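Local structure of A-type flavoprotein (Giardia intestinalis, 2Q9U) at residues Trp19-Trp25 against Ala178-Arg182; Lys140-Ile146 against Phe158-Asp164. The protein binds flavin mononucleotide and a mu-oxo-diiron centre and probably acts as an oxidoreductase that scavenges O2 by passing electrons from flavin to iron. All coordinates share one frame; numbering follows the deposited sequence.

Contact 1: residues Trp19-Trp25 against Ala178-Arg182; sequences WVGIVDW and ATSRR
The guanidinium of Arg182 lies flat on the indole of Trp19, the two planes 13° apart. Arg182 CZ stands 3.6 Å from the centroid of the six-membered ring of Trp19, a cation-pi contact over the face, while CD of the same arginine sits above the five-membered ring as a CH-pi donor. The arginine chain bends at chi2 (-63°), which brings its far end back over its own loop: Ser180 O lies over the other guanidinium face, and NH1 of Arg182 reaches Thr179 O at 2.9 Å in a bent bond. The guanidinium is thus sandwiched between indole and carbonyl, and Gln11 accepts from NE.

Val23 packs beside this stack. Its CG2 is 3.5 Å from Arg182 NH1, and CG1 presses on Ala178 CB at 3.3 Å, tighter than ordinary carbon contact. CG1 of Val23 and CB of Ala178 share one face of the Trp25 ring. On the loop, Thr179 OG1 accepts from the backbone N of Arg181, an ST turn.

Trp19 NE1 is hydrogen-bonded to Asn42 OD1 of strand 39-46, the sheet neighbour of strand 17-24. The loop between strand 166-170 and helix 189-204 packs on strand 17-24 of the beta-lactamase-like domain, with Met13 of strand 12-14 touching both Trp19 and Arg182, and with Arg282 and Thr288 of the second subunit hydrogen-bonded to Ser180.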
ATOM      1  N   TRP A  19      17.685  12.216  27.741  1.00 12.11           N
ATOM      2  CA  TRP A  19      17.310  11.430  26.560  1.00 11.32           C
ATOM      3  C   TRP A  19      18.233  11.780  25.423  1.00 10.30           C
ATOM      4  O   TRP A  19      18.341  12.950  25.013  1.00  9.95           O
ATOM      5  CB  TRP A  19      15.851  11.685  26.194  1.00 11.33           C
ATOM      6  CG  TRP A  19      15.340  10.935  25.028  1.00 10.59           C
ATOM      7  CD1 TRP A  19      14.784   9.681  25.034  1.00 11.84           C
ATOM      8  CD2 TRP A  19      15.310  11.385  23.668  1.00 10.15           C
ATOM      9  NE1 TRP A  19      14.407   9.330  23.763  1.00 11.87           N
ATOM     10  CE2 TRP A  19      14.719  10.355  22.904  1.00 11.48           C
ATOM     11  CE3 TRP A  19      15.712  12.571  23.029  1.00 12.51           C
ATOM     12  CZ2 TRP A  19      14.505  10.470  21.524  1.00 10.75           C
ATOM     13  CZ3 TRP A  19      15.518  12.689  21.643  1.00 10.33           C
ATOM     14  CH2 TRP A  19      14.914  11.641  20.910  1.00 10.79           C
ATOM     15  N   VAL A  20      18.923  10.763  24.907  1.00  9.86           N
ATOM     16  CA  VAL A  20      19.822  10.957  23.769  1.00  9.73           C
ATOM     17  C   VAL A  20      19.479   9.936  22.636  1.00 10.40           C
ATOM     18  O   VAL A  20      20.338   9.546  21.862  1.00 10.22           O
ATOM     19  CB  VAL A  20      21.302  10.865  24.187  1.00 10.25           C
ATOM     20  CG1 VAL A  20      21.698  12.071  25.108  1.00  8.58           C
ATOM     21  CG2 VAL A  20      21.633   9.492  24.816  1.00  8.72           C
ATOM     22  N   GLY A  21      18.204   9.542  22.562  1.00  9.93           N
ATOM     23  CA  GLY A  21      17.768   8.555  21.582  1.00 10.17           C
ATOM     24  C   GLY A  21      17.410   9.220  20.271  1.00  8.79           C
ATOM     25  O   GLY A  21      17.799  10.354  19.999  1.00 10.35           O
ATOM     26  N   ILE A  22      16.627   8.525  19.466  1.00  9.75           N
ATOM     27  CA  ILE A  22      16.129   9.125  18.227  1.00  9.72           C
ATOM     28  C   ILE A  22      14.673   8.754  18.042  1.00  8.85           C
ATOM     29  O   ILE A  22      14.230   7.694  18.491  1.00  9.02           O
ATOM     30  CB  ILE A  22      16.965   8.751  16.965  1.00  9.88           C
ATOM     31  CG1 ILE A  22      16.759   7.284  16.517  1.00 10.26           C
ATOM     32  CG2 ILE A  22      18.490   9.059  17.157  1.00  9.03           C
ATOM     33  CD1 ILE A  22      15.589   7.082  15.480  1.00 12.73           C
ATOM     34  N   VAL A  23      13.936   9.631  17.380  1.00  8.74           N
ATOM     35  CA  VAL A  23      12.543   9.318  17.033  1.00  8.53           C
ATOM     36  C   VAL A  23      12.555   8.883  15.590  1.00  8.64           C
ATOM     37  O   VAL A  23      13.094   9.595  14.714  1.00  8.55           O
ATOM     38  CB  VAL A  23      11.576  10.522  17.225  1.00  9.31           C
ATOM     39  CG1 VAL A  23      10.126  10.072  16.865  1.00  8.68           C
ATOM     40  CG2 VAL A  23      11.584  11.014  18.708  1.00  7.47           C
ATOM     41  N   ASP A  24      12.023   7.683  15.350  1.00  8.72           N
ATOM     42  CA  ASP A  24      11.952   7.129  13.994  1.00  8.33           C
ATOM     43  C   ASP A  24      10.549   7.471  13.448  1.00  8.55           C
ATOM     44  O   ASP A  24       9.596   6.675  13.514  1.00  8.18           O
ATOM     45  CB  ASP A  24      12.236   5.614  14.000  1.00  8.44           C
ATOM     46  CG  ASP A  24      12.498   5.047  12.607  1.00  8.77           C
ATOM     47  OD1 ASP A  24      12.150   5.711  11.611  1.00  9.70           O
ATOM     48  OD2 ASP A  24      12.987   3.889  12.503  1.00  8.78           O
ATOM     49  N   TRP A  25      10.436   8.685  12.931  1.00  8.87           N
ATOM     50  CA  TRP A  25       9.168   9.212  12.406  1.00 10.46           C
ATOM     51  C   TRP A  25       8.623   8.374  11.234  1.00 11.30           C
ATOM     52  O   TRP A  25       7.415   8.182  11.104  1.00 13.07           O
ATOM     53  CB  TRP A  25       9.366  10.667  11.961  1.00  9.97           C
ATOM     54  CG  TRP A  25       9.640  11.615  13.130  1.00 10.39           C
ATOM     55  CD1 TRP A  25      10.855  12.144  13.515  1.00 11.44           C
ATOM     56  CD2 TRP A  25       8.674  12.108  14.065  1.00 10.81           C
ATOM     57  NE1 TRP A  25      10.690  12.945  14.626  1.00  9.28           N
ATOM     58  CE2 TRP A  25       9.358  12.957  14.967  1.00 10.79           C
ATOM     59  CE3 TRP A  25       7.283  11.928  14.217  1.00 10.80           C
ATOM     60  CZ2 TRP A  25       8.706  13.626  15.997  1.00 11.31           C
ATOM     61  CZ3 TRP A  25       6.636  12.606  15.249  1.00 10.83           C
ATOM     62  CH2 TRP A  25       7.346  13.428  16.126  1.00 11.69           C
ATOM     63  N   ALA A 178       6.150   7.186  17.781  1.00  9.57           N
ATOM     64  CA  ALA A 178       6.991   8.347  17.510  1.00  9.81           C
ATOM     65  C   ALA A 178       6.275   9.615  17.984  1.00 10.39           C
ATOM     66  O   ALA A 178       5.183   9.917  17.499  1.00  9.86           O
ATOM     67  CB  ALA A 178       7.342   8.479  15.973  1.00 10.58           C
ATOM     68  N   THR A 179       6.927  10.362  18.880  1.00  9.90           N
ATOM     69  CA  THR A 179       6.386  11.599  19.464  1.00 10.67           C
ATOM     70  C   THR A 179       7.545  12.446  19.986  1.00 10.54           C
ATOM     71  O   THR A 179       8.626  11.912  20.246  1.00  9.97           O
ATOM     72  CB  THR A 179       5.327  11.313  20.581  1.00 10.83           C
ATOM     73  OG1 THR A 179       4.966  12.532  21.230  1.00 11.62           O
ATOM     74  CG2 THR A 179       5.847  10.291  21.631  1.00 10.44           C
ATOM     75  N   SER A 180       7.335  13.754  20.109  1.00  9.91           N
ATOM     76  CA  SER A 180       8.341  14.613  20.703  1.00 10.66           C
ATOM     77  C   SER A 180       8.243  14.544  22.225  1.00 10.52           C
ATOM     78  O   SER A 180       9.158  14.987  22.926  1.00 10.44           O
ATOM     79  CB  SER A 180       8.203  16.064  20.200  1.00 11.18           C
ATOM     80  OG  SER A 180       6.978  16.634  20.634  1.00 11.27           O
ATOM     81  N   ARG A 181       7.148  13.964  22.724  1.00 10.12           N
ATOM     82  CA  ARG A 181       6.927  13.817  24.171  1.00 10.69           C
ATOM     83  C   ARG A 181       7.764  12.650  24.696  1.00 10.28           C
ATOM     84  O   ARG A 181       7.816  11.614  24.072  1.00  9.12           O
ATOM     85  CB  ARG A 181       5.441  13.516  24.469  1.00 11.25           C
ATOM     86  CG  ARG A 181       4.514  14.738  24.591  1.00 14.65           C
ATOM     87  CD  ARG A 181       4.187  15.438  23.260  1.00 20.68           C
ATOM     88  NE  ARG A 181       3.161  16.481  23.440  1.00 20.61           N
ATOM     89  CZ  ARG A 181       1.843  16.273  23.354  1.00 21.92           C
ATOM     90  NH1 ARG A 181       1.351  15.068  23.072  1.00 20.93           N
ATOM     91  NH2 ARG A 181       1.003  17.282  23.558  1.00 22.27           N
ATOM     92  N   ARG A 182       8.362  12.812  25.870  1.00  9.77           N
ATOM     93  CA  ARG A 182       9.124  11.725  26.469  1.00 10.09           C
ATOM     94  C   ARG A 182       8.373  10.932  27.513  1.00 10.02           C
ATOM     95  O   ARG A 182       8.799   9.835  27.869  1.00 10.46           O
ATOM     96  CB  ARG A 182      10.478  12.220  27.019  1.00  9.33           C
ATOM     97  CG  ARG A 182      11.330  12.945  25.951  1.00 10.62           C
ATOM     98  CD  ARG A 182      11.742  12.013  24.748  1.00 11.16           C
ATOM     99  NE  ARG A 182      12.155  12.896  23.641  1.00 11.66           N
ATOM    100  CZ  ARG A 182      11.720  12.853  22.402  1.00  9.83           C
ATOM    101  NH1 ARG A 182      10.885  11.878  21.986  1.00  9.03           N
ATOM    102  NH2 ARG A 182      12.177  13.784  21.557  1.00 11.46           N
TER

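Contact 2: residues Lys140-Ile146 against Phe158-Asp164; sequences KRTLKFI and FTYCPED
A beta hairpin pairs strand 142-147 with strand 157-161, and backbone bonds join Lys144 to Tyr160 and Ile146 to Phe158. Lys144 N gives to Tyr160 O at 2.8 Å, almost straight at 175°, and Lys144 O takes the N-H of Tyr160 in return; Ile146 and Phe158 repeat the reciprocal pattern. Between these hydrogen-bonded pairs, Phe145 and Thr159 form a non-hydrogen-bonded pair whose side chains run side by side. CG2 of Thr159 approaches Phe145 CE1 at 3.9 Å. The same face carries Leu143, whose CD2 meets Cys161 CB at 3.8 Å.

These are adjacent antiparallel strands in one of the two main sheets of the beta-lactamase-like domain. Leu143, Phe145 and Thr159 all touch Val82 of strand 80-82, which belongs to the other sheet, so this face looks into the interior of the sandwich, where Thr159 OG1 is hydrogen-bonded to Asn84. The reverse face bears Lys144, Ile146, Phe158 and Tyr160; Ile146 CD1 rests on Tyr160 CB, and Tyr160 OH is hydrogen-bonded to the carbonyl of Glu222.

Beyond the Lys144-Tyr160 pair, at the open end of the hairpin, side chains take over from the backbone. The Glu163 chain turns at chi2 (77°) and brings its carboxylate to Thr142, which it grips twice: OE1 accepts Thr142 N at 2.7 Å from above the carboxylate plane, and OE2 accepts Thr142 OG1 through its syn lone pair. Asp164 OD2 takes Arg141 NE at 2.7 Å in a salt bridge, the guanidinium and carboxylate planes nearly perpendicular. The other nitrogens of Arg141 have partners too, with NH1 in a salt bridge to Asp48 and NH2 hydrogen-bonded to Pro15 O.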
ATOM      1  N   LYS A 140      27.962   9.282  42.263  1.00 18.93           N
ATOM      2  CA  LYS A 140      26.848   9.406  43.201  1.00 19.63           C
ATOM      3  C   LYS A 140      25.890   8.228  43.054  1.00 19.20           C
ATOM      4  O   LYS A 140      25.268   7.796  44.031  1.00 19.25           O
ATOM      5  CB  LYS A 140      26.105  10.739  42.989  1.00 20.64           C
ATOM      6  CG  LYS A 140      27.013  11.930  43.157  1.00 26.84           C
ATOM      7  CD  LYS A 140      26.341  13.065  43.926  1.00 32.36           C
ATOM      8  CE  LYS A 140      27.326  13.677  44.934  1.00 35.18           C
ATOM      9  NZ  LYS A 140      27.733  12.674  45.983  1.00 36.95           N
ATOM     10  N   ARG A 141      25.788   7.697  41.838  1.00 17.87           N
ATOM     11  CA  ARG A 141      24.846   6.618  41.550  1.00 17.15           C
ATOM     12  C   ARG A 141      25.546   5.261  41.479  1.00 16.93           C
ATOM     13  O   ARG A 141      26.756   5.173  41.261  1.00 17.00           O
ATOM     14  CB  ARG A 141      24.064   6.893  40.244  1.00 17.57           C
ATOM     15  CG  ARG A 141      23.225   8.177  40.270  1.00 15.13           C
ATOM     16  CD  ARG A 141      22.589   8.452  38.898  1.00 15.37           C
ATOM     17  NE  ARG A 141      21.966   9.776  38.768  1.00 15.21           N
ATOM     18  CZ  ARG A 141      22.641  10.902  38.523  1.00 17.14           C
ATOM     19  NH1 ARG A 141      23.971  10.894  38.468  1.00 15.74           N
ATOM     20  NH2 ARG A 141      21.989  12.058  38.375  1.00 18.59           N
ATOM     21  N   THR A 142      24.781   4.207  41.701  1.00 16.74           N
ATOM     22  CA  THR A 142      25.199   2.859  41.348  1.00 16.45           C
ATOM     23  C   THR A 142      24.165   2.253  40.393  1.00 16.64           C
ATOM     24  O   THR A 142      23.020   2.731  40.311  1.00 16.61           O
ATOM     25  CB  THR A 142      25.343   1.955  42.569  1.00 16.65           C
ATOM     26  OG1 THR A 142      24.067   1.768  43.205  1.00 17.36           O
ATOM     27  CG2 THR A 142      26.344   2.552  43.579  1.00 16.79           C
ATOM     28  N   LEU A 143      24.583   1.229  39.665  1.00 16.00           N
ATOM     29  CA  LEU A 143      23.705   0.512  38.737  1.00 15.87           C
ATOM     30  C   LEU A 143      23.719  -0.978  39.013  1.00 15.47           C
ATOM     31  O   LEU A 143      24.796  -1.571  39.246  1.00 14.93           O
ATOM     32  CB  LEU A 143      24.147   0.755  37.293  1.00 15.48           C
ATOM     33  CG  LEU A 143      24.134   2.195  36.770  1.00 16.59           C
ATOM     34  CD1 LEU A 143      24.652   2.210  35.350  1.00 16.73           C
ATOM     35  CD2 LEU A 143      22.726   2.784  36.855  1.00 16.78           C
ATOM     36  N   LYS A 144      22.515  -1.568  39.006  1.00 15.27           N
ATOM     37  CA  LYS A 144      22.290  -3.010  39.125  1.00 15.14           C
ATOM     38  C   LYS A 144      21.701  -3.529  37.807  1.00 15.13           C
ATOM     39  O   LYS A 144      21.147  -2.751  37.009  1.00 15.38           O
ATOM     40  CB  LYS A 144      21.313  -3.321  40.265  1.00 15.33           C
ATOM     41  CG  LYS A 144      21.682  -2.655  41.594  1.00 18.36           C
ATOM     42  CD  LYS A 144      22.847  -3.363  42.277  1.00 21.38           C
ATOM     43  CE  LYS A 144      22.390  -4.631  42.993  1.00 21.74           C
ATOM     44  NZ  LYS A 144      22.718  -5.775  42.142  1.00 26.25           N
ATOM     45  N   PHE A 145      21.771  -4.841  37.619  1.00 14.30           N
ATOM     46  CA  PHE A 145      21.424  -5.461  36.353  1.00 14.74           C
ATOM     47  C   PHE A 145      20.494  -6.607  36.623  1.00 15.10           C
ATOM     48  O   PHE A 145      20.746  -7.430  37.488  1.00 15.86           O
ATOM     49  CB  PHE A 145      22.717  -5.884  35.636  1.00 14.26           C
ATOM     50  CG  PHE A 145      23.683  -4.743  35.510  1.00 14.74           C
ATOM     51  CD1 PHE A 145      23.509  -3.795  34.508  1.00 15.01           C
ATOM     52  CD2 PHE A 145      24.677  -4.529  36.484  1.00 15.97           C
ATOM     53  CE1 PHE A 145      24.364  -2.696  34.411  1.00 15.49           C
ATOM     54  CE2 PHE A 145      25.524  -3.434  36.405  1.00 15.45           C
ATOM     55  CZ  PHE A 145      25.375  -2.514  35.374  1.00 16.76           C
ATOM     56  N   ILE A 146      19.375  -6.621  35.916  1.00 14.56           N
ATOM     57  CA  ILE A 146      18.358  -7.639  36.114  1.00 14.10           C
ATOM     58  C   ILE A 146      18.178  -8.410  34.788  1.00 13.81           C
ATOM     59  O   ILE A 146      17.494  -7.923  33.857  1.00 13.34           O
ATOM     60  CB  ILE A 146      17.005  -7.017  36.536  1.00 14.44           C
ATOM     61  CG1 ILE A 146      17.137  -6.181  37.826  1.00 13.73           C
ATOM     62  CG2 ILE A 146      15.978  -8.123  36.683  1.00 14.85           C
ATOM     63  CD1 ILE A 146      15.914  -5.240  38.105  1.00 14.26           C
ATOM     64  N   PHE A 158      17.323  -5.719  32.196  1.00 12.63           N
ATOM     65  CA  PHE A 158      16.970  -4.380  32.688  1.00 12.65           C
ATOM     66  C   PHE A 158      18.129  -3.812  33.531  1.00 12.27           C
ATOM     67  O   PHE A 158      18.888  -4.573  34.156  1.00 12.35           O
ATOM     68  CB  PHE A 158      15.766  -4.396  33.633  1.00 11.74           C
ATOM     69  CG  PHE A 158      14.467  -4.881  33.042  1.00 13.73           C
ATOM     70  CD1 PHE A 158      14.254  -4.964  31.654  1.00 13.24           C
ATOM     71  CD2 PHE A 158      13.420  -5.239  33.911  1.00 15.12           C
ATOM     72  CE1 PHE A 158      13.015  -5.395  31.152  1.00 15.64           C
ATOM     73  CE2 PHE A 158      12.171  -5.673  33.411  1.00 14.15           C
ATOM     74  CZ  PHE A 158      11.980  -5.743  32.014  1.00 13.74           C
ATOM     75  N   THR A 159      18.248  -2.488  33.561  1.00 12.09           N
ATOM     76  CA  THR A 159      19.233  -1.809  34.431  1.00 11.99           C
ATOM     77  C   THR A 159      18.493  -0.970  35.451  1.00 12.79           C
ATOM     78  O   THR A 159      17.541  -0.245  35.141  1.00 12.68           O
ATOM     79  CB  THR A 159      20.260  -0.967  33.619  1.00 12.04           C
ATOM     80  OG1 THR A 159      20.951  -1.809  32.708  1.00 12.94           O
ATOM     81  CG2 THR A 159      21.294  -0.278  34.531  1.00 11.68           C
ATOM     82  N   TYR A 160      18.908  -1.094  36.704  1.00 13.01           N
ATOM     83  CA  TYR A 160      18.195  -0.439  37.773  1.00 12.70           C
ATOM     84  C   TYR A 160      19.133   0.498  38.549  1.00 13.75           C
ATOM     85  O   TYR A 160      20.243   0.106  38.907  1.00 13.50           O
ATOM     86  CB  TYR A 160      17.568  -1.493  38.695  1.00 12.90           C
ATOM     87  CG  TYR A 160      16.963  -0.868  39.932  1.00 14.06           C
ATOM     88  CD1 TYR A 160      15.833  -0.054  39.839  1.00 14.61           C
ATOM     89  CD2 TYR A 160      17.539  -1.060  41.202  1.00 15.23           C
ATOM     90  CE1 TYR A 160      15.272   0.553  40.971  1.00 12.48           C
ATOM     91  CE2 TYR A 160      16.970  -0.472  42.340  1.00 13.51           C
ATOM     92  CZ  TYR A 160      15.851   0.323  42.221  1.00 13.27           C
ATOM     93  OH  TYR A 160      15.282   0.916  43.330  1.00 14.16           O
ATOM     94  N   CYS A 161      18.701   1.737  38.779  1.00 13.62           N
ATOM     95  CA  CYS A 161      19.491   2.645  39.600  1.00 14.08           C
ATOM     96  C   CYS A 161      18.809   2.839  40.954  1.00 14.54           C
ATOM     97  O   CYS A 161      17.759   3.468  41.028  1.00 13.82           O
ATOM     98  CB  CYS A 161      19.691   3.988  38.886  1.00 13.44           C
ATOM     99  SG  CYS A 161      20.552   5.231  39.953  1.00 15.97           S
ATOM    100  N   PRO A 162      19.406   2.287  42.034  1.00 14.92           N
ATOM    101  CA  PRO A 162      18.794   2.346  43.363  1.00 14.90           C
ATOM    102  C   PRO A 162      18.662   3.750  43.957  1.00 15.70           C
ATOM    103  O   PRO A 162      17.718   3.979  44.710  1.00 16.79           O
ATOM    104  CB  PRO A 162      19.741   1.490  44.236  1.00 15.10           C
ATOM    105  CG  PRO A 162      20.567   0.697  43.274  1.00 15.99           C
ATOM    106  CD  PRO A 162      20.675   1.533  42.038  1.00 14.44           C
ATOM    107  N   GLU A 163      19.602   4.660  43.657  1.00 15.41           N
ATOM    108  CA  GLU A 163      19.584   6.018  44.238  1.00 16.35           C
ATOM    109  C   GLU A 163      18.463   6.880  43.691  1.00 16.58           C
ATOM    110  O   GLU A 163      17.839   7.623  44.446  1.00 16.71           O
ATOM    111  CB  GLU A 163      20.922   6.765  44.060  1.00 16.87           C
ATOM    112  CG  GLU A 163      22.127   6.114  44.766  1.00 18.55           C
ATOM    113  CD  GLU A 163      22.643   4.917  44.012  1.00 21.61           C
ATOM    114  OE1 GLU A 163      22.356   4.843  42.788  1.00 21.67           O
ATOM    115  OE2 GLU A 163      23.332   4.057  44.622  1.00 20.71           O
ATOM    116  N   ASP A 164      18.228   6.787  42.380  1.00 15.78           N
ATOM    117  CA  ASP A 164      17.204   7.572  41.708  1.00 15.58           C
ATOM    118  C   ASP A 164      15.892   6.804  41.452  1.00 14.69           C
ATOM    119  O   ASP A 164      14.902   7.399  41.010  1.00 14.72           O
ATOM    120  CB  ASP A 164      17.769   8.143  40.407  1.00 16.71           C
ATOM    121  CG  ASP A 164      18.850   9.205  40.649  1.00 18.09           C
ATOM    122  OD1 ASP A 164      19.084   9.554  41.821  1.00 20.50           O
ATOM    123  OD2 ASP A 164      19.458   9.681  39.674  1.00 17.61           O
TER

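Contact 1 is largely buried and contact 2 only partly so, with charged residues at its outer end; their centres lie about 23 Å apart and they do not touch. They involve different sheets: strand 17-24 belongs to the sheet that includes strand 39-46, strands 142-147 and 157-161 to the one that includes strand 166-170. Contact 1 joins a loop to a strand distant in sequence and has no hydrogen bond across it, relying on a cation-pi stack and apolar contact, whereas contact 2 joins two consecutive strands of a hairpin by regular backbone bonds supplemented by carboxylates. A second subunit reaches contact 1, but no other chain of the assembly touches contact 2.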